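Local atomic coordinates of nicotinate phosphoribosyltransferase (PDB entry 1VLP), a protein that catalyses the ATP-dependent synthesis of nicotinate ribonucleotide from nicotinate and phosphoribosyl diphosphate, the first step in making NAD from nicotinic acid. Residues D23-K28 with S187-R192; A199-M204 with K232-K237; T191-S196 with I365-T370. All blocks are in the same frame, centred on the assembly; numbering follows the deposited sequence.

Interaction 1 (D23-K28 with S187-R192); sequences DTDMYK and SEFGTR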
loop_
_atom_site.group_PDB
_atom_site.type_symbol
_atom_site.label_atom_id
_atom_site.label_comp_id
_atom_site.label_asym_id
_atom_site.label_seq_id
_atom_site.Cartn_x
_atom_site.Cartn_y
_atom_site.Cartn_z
ATOM N N ASP A 23 -7.099 -7.804 7.856
ATOM C CA ASP A 23 -6.669 -8.348 6.576
ATOM C C ASP A 23 -6.511 -7.171 5.608
ATOM O O ASP A 23 -7.365 -6.901 4.726
ATOM C CB ASP A 23 -7.629 -9.408 6.046
ATOM C CG ASP A 23 -7.132 -10.028 4.727
ATOM O OD1 ASP A 23 -5.944 -9.755 4.319
ATOM O OD2 ASP A 23 -7.922 -10.774 4.073
ATOM N N THR A 24 -5.484 -6.380 5.871
ATOM C CA THR A 24 -5.232 -5.137 5.147
ATOM C C THR A 24 -3.779 -4.729 5.411
ATOM O O THR A 24 -3.107 -5.307 6.285
ATOM C CB THR A 24 -6.178 -3.960 5.593
ATOM O OG1 THR A 24 -6.107 -2.902 4.630
ATOM C CG2 THR A 24 -5.798 -3.399 6.910
ATOM N N ASP A 25 -3.332 -3.705 4.700
ATOM C CA ASP A 25 -1.993 -3.151 4.916
ATOM C C ASP A 25 -1.966 -2.236 6.162
ATOM O O ASP A 25 -2.900 -1.433 6.333
ATOM C CB ASP A 25 -1.522 -2.361 3.686
ATOM C CG ASP A 25 -1.373 -3.247 2.408
ATOM O OD1 ASP A 25 -0.614 -4.223 2.435
ATOM O OD2 ASP A 25 -2.051 -2.975 1.411
HETATM N N MSE A 26 -0.931 -2.341 7.004
HETATM C CA MSE A 26 -0.851 -1.507 8.213
HETATM C C MSE A 26 -1.007 -0.044 7.930
HETATM O O MSE A 26 -1.636 0.663 8.747
HETATM C CB MSE A 26 0.446 -1.706 8.973
HETATM C CG MSE A 26 0.652 -0.672 10.103
HETATM SE SE MSE A 26 2.128 -1.321 11.168
HETATM C CE MSE A 26 2.630 0.505 12.027
ATOM N N TYR A 27 -0.505 0.431 6.777
ATOM C CA TYR A 27 -0.644 1.867 6.468
ATOM C C TYR A 27 -2.102 2.306 6.417
ATOM O O TYR A 27 -2.401 3.468 6.724
ATOM C CB TYR A 27 0.111 2.299 5.208
ATOM C CG TYR A 27 -0.611 2.032 3.895
ATOM C CD1 TYR A 27 -1.541 2.943 3.388
ATOM C CD2 TYR A 27 -0.383 0.882 3.186
ATOM C CE1 TYR A 27 -2.205 2.701 2.177
ATOM C CE2 TYR A 27 -1.055 0.628 1.961
ATOM C CZ TYR A 27 -1.953 1.534 1.477
ATOM O OH TYR A 27 -2.577 1.250 0.283
ATOM N N LYS A 28 -3.027 1.383 6.117
ATOM C CA LYS A 28 -4.443 1.778 6.136
ATOM C C LYS A 28 -4.964 2.135 7.521
ATOM O O LYS A 28 -5.713 3.091 7.685
ATOM C CB LYS A 28 -5.333 0.736 5.422
ATOM C CG LYS A 28 -5.029 0.590 3.940
ATOM C CD LYS A 28 -5.905 1.434 2.971
ATOM C CE LYS A 28 -5.755 2.939 2.981
ATOM N NZ LYS A 28 -6.562 3.500 1.830
ATOM N N SER A 187 10.379 -6.513 3.795
ATOM C CA SER A 187 9.044 -6.896 4.229
ATOM C C SER A 187 8.180 -7.319 3.044
ATOM O O SER A 187 8.372 -6.881 1.911
ATOM C CB SER A 187 8.400 -5.750 5.009
ATOM O OG SER A 187 8.161 -4.677 4.121
ATOM N N GLU A 188 7.235 -8.201 3.320
ATOM C CA GLU A 188 6.205 -8.622 2.386
ATOM C C GLU A 188 5.133 -7.559 2.318
ATOM O O GLU A 188 4.724 -6.989 3.342
ATOM C CB GLU A 188 5.599 -9.955 2.901
ATOM C CG GLU A 188 4.690 -10.630 1.896
ATOM C CD GLU A 188 3.290 -10.070 1.848
ATOM O OE1 GLU A 188 2.770 -9.482 2.833
ATOM O OE2 GLU A 188 2.694 -10.217 0.778
ATOM N N PHE A 189 4.710 -7.222 1.112
ATOM C CA PHE A 189 3.859 -6.049 0.870
ATOM C C PHE A 189 2.780 -6.308 -0.189
ATOM O O PHE A 189 2.258 -5.340 -0.824
ATOM C CB PHE A 189 4.815 -4.946 0.376
ATOM C CG PHE A 189 4.242 -3.553 0.275
ATOM C CD1 PHE A 189 3.196 -3.077 1.105
ATOM C CD2 PHE A 189 4.798 -2.673 -0.678
ATOM C CE1 PHE A 189 2.712 -1.765 0.968
ATOM C CE2 PHE A 189 4.321 -1.356 -0.810
ATOM C CZ PHE A 189 3.290 -0.905 0.016
ATOM N N GLY A 190 2.473 -7.585 -0.447
ATOM C CA GLY A 190 1.659 -7.963 -1.596
ATOM C C GLY A 190 0.153 -8.134 -1.381
ATOM O O GLY A 190 -0.518 -8.704 -2.227
ATOM N N THR A 191 -0.407 -7.595 -0.288
ATOM C CA THR A 191 -1.837 -7.807 -0.027
ATOM C C THR A 191 -2.736 -7.373 -1.215
ATOM O O THR A 191 -3.570 -8.150 -1.712
ATOM C CB THR A 191 -2.301 -7.111 1.264
ATOM O OG1 THR A 191 -1.553 -7.620 2.352
ATOM C CG2 THR A 191 -3.810 -7.298 1.484
ATOM N N ARG A 192 -2.524 -6.146 -1.684
ATOM C CA ARG A 192 -3.468 -5.531 -2.608
ATOM C C ARG A 192 -3.549 -6.276 -3.935
ATOM O O ARG A 192 -4.632 -6.405 -4.503
ATOM C CB ARG A 192 -3.080 -4.102 -2.872
ATOM C CG ARG A 192 -3.430 -3.217 -1.743
ATOM C CD ARG A 192 -2.914 -1.817 -2.023
ATOM N NE ARG A 192 -1.467 -1.779 -1.866
ATOM C CZ ARG A 192 -0.746 -0.711 -2.128
ATOM N NH1 ARG A 192 -1.361 0.394 -2.554
ATOM N NH2 ARG A 192 0.577 -0.760 -1.988
HETATM O O HOH W 1 -0.393 -4.338 -0.571
#

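Interaction 2 (A199-M204 with K232-K237); sequences AQDLIM and KKYGVK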
loop_
_atom_site.group_PDB
_atom_site.type_symbol
_atom_site.label_atom_id
_atom_site.label_comp_id
_atom_site.label_asym_id
_atom_site.label_seq_id
_atom_site.Cartn_x
_atom_site.Cartn_y
_atom_site.Cartn_z
ATOM N N ALA A 199 -3.081 -17.622 -1.670
ATOM C CA ALA A 199 -1.760 -17.399 -2.318
ATOM C C ALA A 199 -0.850 -16.678 -1.354
ATOM O O ALA A 199 0.313 -17.027 -1.177
ATOM C CB ALA A 199 -1.883 -16.584 -3.640
ATOM N N GLN A 200 -1.371 -15.624 -0.763
ATOM C CA GLN A 200 -0.565 -14.877 0.200
ATOM C C GLN A 200 -0.190 -15.734 1.427
ATOM O O GLN A 200 0.943 -15.700 1.868
ATOM C CB GLN A 200 -1.258 -13.563 0.585
ATOM C CG GLN A 200 -0.416 -12.642 1.517
ATOM C CD GLN A 200 -1.041 -11.275 1.670
ATOM O OE1 GLN A 200 -2.233 -11.178 1.671
ATOM N NE2 GLN A 200 -0.227 -10.221 1.891
ATOM N N ASP A 201 -1.126 -16.512 1.949
ATOM C CA ASP A 201 -0.820 -17.434 3.031
ATOM C C ASP A 201 0.299 -18.448 2.694
ATOM O O ASP A 201 1.196 -18.722 3.508
ATOM C CB ASP A 201 -2.070 -18.156 3.477
ATOM C CG ASP A 201 -1.806 -19.038 4.692
ATOM O OD1 ASP A 201 -1.574 -18.488 5.801
ATOM O OD2 ASP A 201 -1.809 -20.251 4.516
ATOM N N LEU A 202 0.261 -18.979 1.468
ATOM C CA LEU A 202 1.300 -19.921 1.046
ATOM C C LEU A 202 2.656 -19.258 0.938
ATOM O O LEU A 202 3.646 -19.848 1.342
ATOM C CB LEU A 202 0.947 -20.589 -0.279
ATOM C CG LEU A 202 -0.147 -21.634 -0.224
ATOM C CD1 LEU A 202 -0.490 -21.977 -1.660
ATOM C CD2 LEU A 202 0.331 -22.816 0.588
ATOM N N ILE A 203 2.723 -18.031 0.416
ATOM C CA ILE A 203 4.006 -17.318 0.343
ATOM C C ILE A 203 4.514 -16.914 1.743
ATOM O O ILE A 203 5.705 -16.967 2.001
ATOM C CB ILE A 203 4.042 -16.228 -0.762
ATOM C CG1 ILE A 203 3.245 -15.008 -0.390
ATOM C CG2 ILE A 203 3.662 -16.831 -2.105
ATOM C CD1 ILE A 203 3.999 -14.062 0.515
HETATM N N MSE A 204 3.604 -16.637 2.668
HETATM C CA MSE A 204 3.994 -16.401 4.069
HETATM C C MSE A 204 4.651 -17.652 4.645
HETATM O O MSE A 204 5.701 -17.586 5.311
HETATM C CB MSE A 204 2.795 -15.997 4.929
HETATM C CG MSE A 204 2.289 -14.554 4.766
HETATM SE SE MSE A 204 3.684 -13.193 5.063
HETATM C CE MSE A 204 4.117 -13.642 6.972
ATOM N N LYS A 232 0.172 -11.049 12.618
ATOM C CA LYS A 232 -0.367 -11.684 13.834
ATOM C C LYS A 232 -0.271 -13.207 13.744
ATOM O O LYS A 232 0.183 -13.853 14.697
ATOM C CB LYS A 232 -1.802 -11.233 14.073
ATOM C CG LYS A 232 -2.427 -11.714 15.406
ATOM C CD LYS A 232 -3.806 -11.045 15.540
ATOM C CE LYS A 232 -4.439 -11.360 16.868
ATOM N NZ LYS A 232 -4.706 -12.812 16.971
ATOM N N LYS A 233 -0.712 -13.770 12.626
ATOM C CA LYS A 233 -0.721 -15.195 12.419
ATOM C C LYS A 233 0.681 -15.848 12.518
ATOM O O LYS A 233 0.850 -16.882 13.162
ATOM C CB LYS A 233 -1.309 -15.528 11.069
ATOM C CG LYS A 233 -1.460 -17.027 10.797
ATOM C CD LYS A 233 -2.203 -17.322 9.575
ATOM C CE LYS A 233 -2.198 -18.832 9.326
ATOM N NZ LYS A 233 -2.938 -19.246 8.093
ATOM N N TYR A 234 1.657 -15.239 11.857
ATOM C CA TYR A 234 3.017 -15.806 11.695
ATOM C C TYR A 234 4.022 -15.287 12.708
ATOM O O TYR A 234 5.207 -15.719 12.725
ATOM C CB TYR A 234 3.471 -15.629 10.236
ATOM C CG TYR A 234 2.720 -16.586 9.363
ATOM C CD1 TYR A 234 3.092 -17.919 9.282
ATOM C CD2 TYR A 234 1.656 -16.159 8.573
ATOM C CE1 TYR A 234 2.398 -18.832 8.505
ATOM C CE2 TYR A 234 0.919 -17.079 7.786
ATOM C CZ TYR A 234 1.300 -18.413 7.753
ATOM O OH TYR A 234 0.603 -19.317 6.973
ATOM N N GLY A 235 3.543 -14.441 13.623
ATOM C CA GLY A 235 4.342 -13.961 14.730
ATOM C C GLY A 235 5.469 -13.033 14.346
ATOM O O GLY A 235 6.527 -13.050 14.980
ATOM N N VAL A 236 5.225 -12.203 13.341
ATOM C CA VAL A 236 6.185 -11.193 12.869
ATOM C C VAL A 236 5.595 -9.798 12.986
ATOM O O VAL A 236 4.389 -9.621 13.247
ATOM C CB VAL A 236 6.691 -11.531 11.423
ATOM C CG1 VAL A 236 7.326 -12.938 11.390
ATOM C CG2 VAL A 236 5.610 -11.456 10.394
ATOM N N LYS A 237 6.437 -8.775 12.817
ATOM C CA LYS A 237 5.977 -7.384 12.975
ATOM C C LYS A 237 5.083 -6.920 11.809
ATOM O O LYS A 237 5.372 -7.211 10.656
ATOM C CB LYS A 237 7.187 -6.444 12.981
ATOM C CG LYS A 237 6.908 -5.051 13.470
HETATM O O HOH W 2 -2.109 -21.612 6.675
#

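Interaction 3 (T191-S196 with I365-T370); sequences TRRRRS and IGTNFT. With PO4 (phosphate ion), chain E.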
loop_
_atom_site.group_PDB
_atom_site.type_symbol
_atom_site.label_atom_id
_atom_site.label_comp_id
_atom_site.label_asym_id
_atom_site.label_seq_id
_atom_site.Cartn_x
_atom_site.Cartn_y
_atom_site.Cartn_z
ATOM N N THR A 191 -0.407 -7.595 -0.288
ATOM C CA THR A 191 -1.837 -7.807 -0.027
ATOM C C THR A 191 -2.736 -7.373 -1.215
ATOM O O THR A 191 -3.570 -8.150 -1.712
ATOM C CB THR A 191 -2.301 -7.111 1.264
ATOM O OG1 THR A 191 -1.553 -7.620 2.352
ATOM C CG2 THR A 191 -3.810 -7.298 1.484
ATOM N N ARG A 192 -2.524 -6.146 -1.684
ATOM C CA ARG A 192 -3.468 -5.531 -2.608
ATOM C C ARG A 192 -3.549 -6.276 -3.935
ATOM O O ARG A 192 -4.632 -6.405 -4.503
ATOM C CB ARG A 192 -3.080 -4.102 -2.872
ATOM C CG ARG A 192 -3.430 -3.217 -1.743
ATOM C CD ARG A 192 -2.914 -1.817 -2.023
ATOM N NE ARG A 192 -1.467 -1.779 -1.866
ATOM C CZ ARG A 192 -0.746 -0.711 -2.128
ATOM N NH1 ARG A 192 -1.361 0.394 -2.554
ATOM N NH2 ARG A 192 0.577 -0.760 -1.988
ATOM N N ARG A 193 -2.443 -6.851 -4.381
ATOM C CA ARG A 193 -2.530 -7.566 -5.645
ATOM C C ARG A 193 -2.347 -9.067 -5.555
ATOM O O ARG A 193 -1.972 -9.709 -6.531
ATOM C CB ARG A 193 -1.656 -6.940 -6.695
ATOM C CG ARG A 193 -2.397 -5.821 -7.430
ATOM C CD ARG A 193 -1.552 -5.279 -8.567
ATOM N NE ARG A 193 -1.889 -3.897 -8.849
ATOM C CZ ARG A 193 -1.251 -3.143 -9.732
ATOM N NH1 ARG A 193 -0.228 -3.637 -10.418
ATOM N NH2 ARG A 193 -1.639 -1.890 -9.918
ATOM N N ARG A 194 -2.630 -9.639 -4.382
ATOM C CA ARG A 194 -2.542 -11.048 -4.242
ATOM C C ARG A 194 -3.521 -11.746 -5.209
ATOM O O ARG A 194 -4.653 -11.267 -5.466
ATOM C CB ARG A 194 -2.827 -11.483 -2.811
ATOM C CG ARG A 194 -4.234 -11.272 -2.377
ATOM C CD ARG A 194 -4.310 -11.321 -0.829
ATOM N NE ARG A 194 -5.679 -11.295 -0.359
ATOM C CZ ARG A 194 -6.046 -11.067 0.903
ATOM N NH1 ARG A 194 -5.138 -10.799 1.849
ATOM N NH2 ARG A 194 -7.345 -11.044 1.207
ATOM N N ARG A 195 -3.092 -12.899 -5.693
ATOM C CA ARG A 195 -3.955 -13.712 -6.548
ATOM C C ARG A 195 -5.175 -14.251 -5.770
ATOM O O ARG A 195 -6.319 -14.365 -6.320
ATOM C CB ARG A 195 -3.161 -14.829 -7.201
ATOM C CG ARG A 195 -4.063 -15.620 -8.122
ATOM C CD ARG A 195 -3.275 -16.339 -9.214
ATOM N NE ARG A 195 -2.613 -15.374 -10.074
ATOM C CZ ARG A 195 -2.285 -15.566 -11.347
ATOM N NH1 ARG A 195 -2.643 -16.648 -12.000
ATOM N NH2 ARG A 195 -1.627 -14.621 -11.993
ATOM N N SER A 196 -4.938 -14.489 -4.469
ATOM C CA SER A 196 -5.954 -14.924 -3.543
ATOM C C SER A 196 -5.385 -14.816 -2.117
ATOM O O SER A 196 -4.172 -14.701 -1.924
ATOM C CB SER A 196 -6.358 -16.367 -3.804
ATOM O OG SER A 196 -5.285 -17.258 -3.513
ATOM N N ILE A 365 8.451 -5.797 -0.782
ATOM C CA ILE A 365 8.309 -6.604 -1.970
ATOM C C ILE A 365 6.860 -7.096 -2.040
ATOM O O ILE A 365 6.485 -7.917 -1.228
ATOM C CB ILE A 365 9.309 -7.762 -1.971
ATOM C CG1 ILE A 365 10.771 -7.216 -1.862
ATOM C CG2 ILE A 365 9.069 -8.592 -3.157
ATOM C CD1 ILE A 365 11.902 -8.255 -1.725
ATOM N N GLY A 366 6.097 -6.592 -3.016
ATOM C CA GLY A 366 4.653 -6.804 -3.053
ATOM C C GLY A 366 4.216 -7.851 -4.037
ATOM O O GLY A 366 4.274 -9.046 -3.776
ATOM N N THR A 367 3.733 -7.385 -5.178
ATOM C CA THR A 367 3.166 -8.279 -6.218
ATOM C C THR A 367 4.060 -9.428 -6.638
ATOM O O THR A 367 3.570 -10.515 -6.900
ATOM C CB THR A 367 2.725 -7.463 -7.445
ATOM O OG1 THR A 367 1.876 -6.407 -6.969
ATOM C CG2 THR A 367 1.946 -8.316 -8.415
ATOM N N ASN A 368 5.376 -9.236 -6.648
ATOM C CA ASN A 368 6.240 -10.336 -6.984
ATOM C C ASN A 368 6.103 -11.506 -6.019
ATOM O O ASN A 368 6.330 -12.641 -6.412
ATOM C CB ASN A 368 7.684 -9.867 -7.063
ATOM C CG ASN A 368 8.598 -10.955 -7.516
ATOM O OD1 ASN A 368 9.225 -11.621 -6.715
ATOM N ND2 ASN A 368 8.683 -11.140 -8.815
ATOM N N PHE A 369 5.774 -11.231 -4.746
ATOM C CA PHE A 369 5.561 -12.305 -3.794
ATOM C C PHE A 369 4.201 -13.013 -4.006
ATOM O O PHE A 369 4.127 -14.227 -4.071
ATOM C CB PHE A 369 5.685 -11.833 -2.336
ATOM C CG PHE A 369 7.042 -12.097 -1.711
ATOM C CD1 PHE A 369 7.633 -13.376 -1.772
ATOM C CD2 PHE A 369 7.731 -11.082 -1.071
ATOM C CE1 PHE A 369 8.900 -13.624 -1.176
ATOM C CE2 PHE A 369 9.008 -11.313 -0.490
ATOM C CZ PHE A 369 9.590 -12.592 -0.574
ATOM N N THR A 370 3.127 -12.236 -4.063
ATOM C CA THR A 370 1.758 -12.770 -3.941
ATOM C C THR A 370 1.034 -12.990 -5.280
ATOM O O THR A 370 -0.111 -13.470 -5.285
ATOM C CB THR A 370 0.909 -11.796 -3.088
ATOM O OG1 THR A 370 0.898 -10.515 -3.747
ATOM C CG2 THR A 370 1.525 -11.722 -1.685
HETATM P P PO4 E . 4.343 -3.691 -6.028
HETATM O O1 PO4 E . 3.713 -4.348 -4.829
HETATM O O2 PO4 E . 5.003 -4.650 -6.977
HETATM O O3 PO4 E . 3.276 -2.980 -6.873
HETATM O O4 PO4 E . 5.316 -2.600 -5.633
HETATM O O HOH W 3 0.372 -5.892 -4.486
#

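Interaction 1 (D23-K28 with S187-R192)
Thr24 and Thr191 have the nearest CA atoms, 6.7 Å apart, where residues 23-27 and 189-192 run at 114° to each other. No direct hydrogen bond spans the gap; side chains and one water fill it. Asp25 directs CB toward 187-192, with CG anti to its carbonyl carbon (chi1 -63°). There it slides past Thr191, whose OG1 lies 3.5 Å from Asp25 OD1, although OD1 is held by Ser226 and OG1 by Gln200. The side chains of Arg192 and Asp25 cross at about a right angle. The bend at chi3 (-74°) turns Arg192 NE to within 3.5 Å of Asp25 OD2, a purely electrostatic salt bridge because the oxygen lies well out of the guanidinium plane, and a tentative one, OD2 being less surely placed. A water accepts from Arg192 N at 3.0 Å and Arg192 NE at 3.1 Å, and lies within donating distance of Asp25 OD2 and Phe189 O. Over one face of the guanidinium comes the hydroxyl of Tyr27, its OH 3.2 Å from Arg192 NH1 but at a poor angle for bonding; this OH is bonded to Glu144. An alanine in place of Arg192 would probably leave Asp25 without the nearby positive charge, the water without its NE donor, and a gap beneath the Tyr27 hydroxyl. By similarity, Tyr27 and Phe189 bind nicotinate, consistent with a substrate pocket at the C-terminal end of parallel strand 186-188, where barrel enzymes carry their active sites, completed by an N-terminal segment.

Interaction 2 (A199-M204 with K232-K237)
Met204 and Tyr234 form the close-packed part of this helix-to-helix contact, whereas Asp201, Lys233 and the Tyr234 hydroxyl make its polar side, bridged by one water. Met204, present as selenomethionine, sets CB over one face of the Tyr234 ring in a CH-pi contact, 3.6 Å from CE2. Beyond CB its chain folds back on itself, chi3 (-61°) bringing CE alongside the CB-CG end of the tyrosine, 3.9 Å from Tyr234 CB. Val236 closes this apolar patch more loosely, its CG2 4.3 Å from Met204 CE. On the opposite face of the ring lies Lys233 CG, near the rim, and the phenol is thus sandwiched between its own neighbour and the facing helix.

Towards solvent the grip becomes electrostatic. Asp201 OD1 sits at the edge of the Tyr234 ring, near its plane, and accepts from Tyr234 OH at 2.6 Å. Lys233, extended along its whole length, delivers NZ to the same OD1 at 2.8 Å in a hydrogen-bonded salt bridge. The two donors arrive from opposite faces of the carboxylate, 45° and 42° out of its plane, and clasp the oxygen between them. OD2 is occupied as well: a water donates to it at 2.6 Å while accepting from Lys233 NZ at 2.9 Å, and Gln205 adds a bond of its own. Such double donation would tend to stabilise the aspartate's negative charge.

The chain leaves the second helix at Gly235, with positive phi. Helix 197-213 belongs to a beta-alpha-beta crossover between neighbouring parallel strands 186-188 and 222-225. The contact joins this crossover helix to helix 228-234, which follows the latter strand, in the alpha/beta barrel-like domain.

Interaction 3 (T191-S196 with I365-T370)
Arg193, Arg194 and Arg195 meet the short helix 367-370 without bringing a guanidinium to it: backbone and the first side-chain carbons touch, while the ends lead away, Arg193 to Ile388, Arg194 to Asp23 and Arg195 to Ser383. Arg195 N donates to Thr370 O at 3.1 Å, nearly straight (N-H...O 166°), joining the residue after the Thr191-Arg194 type I turn to the helix's last residue. Arg194 CB packs 3.8 Å from Thr370 CB. Thr370 OG1 rests 3.5 Å from Arg194 CA, but its hydrogen-bond partner is Gly190 O; chi1 (60°) sets it between backbone N and carbonyl carbon. At the helix start Thr367 OG1 lies 3.6 Å from Arg193 CB, and a water 2.9 Å from Thr367 OG1 accepts a weak bond from Arg193 N.

A phosphate ion, probably from the crystallisation liquor, takes a bond from Thr367 N to its O1, 3.1 Å, and another from Ser341. Gly366, at the N-cap, lets O1 approach its CA to 3.2 Å, where a CB would clash. Thr367 is inferred to bind phosphoribosyl diphosphate, and an anion at a helix N-terminus after parallel strand 360-365 is consistent with the phosphate-binding site of a type II phosphoribosyltransferase.

Overall arrangement
Starting from the N terminus, residues 23-28 wait for 187-192, and interaction 1 closes a loop of 158 residues, joining the N-terminal region to the parallel-stranded domain. Interaction 3 opens on its last residues, Thr191 and Arg192 being common to both, and closes only at 365-370. Within that span lies interaction 2, the most local of the three in sequence, between helices 197-213 and 228-234; none of the three cross. Gln200 couples them, its NE2 bonded to Glu188 OE2 and its OE1 to Arg194 NH1, while Phe189 packs on Gly366 where interactions 1 and 3 meet. Together they link the N-terminal segment, strands 186-188 and 360-365, and the helices flanking them.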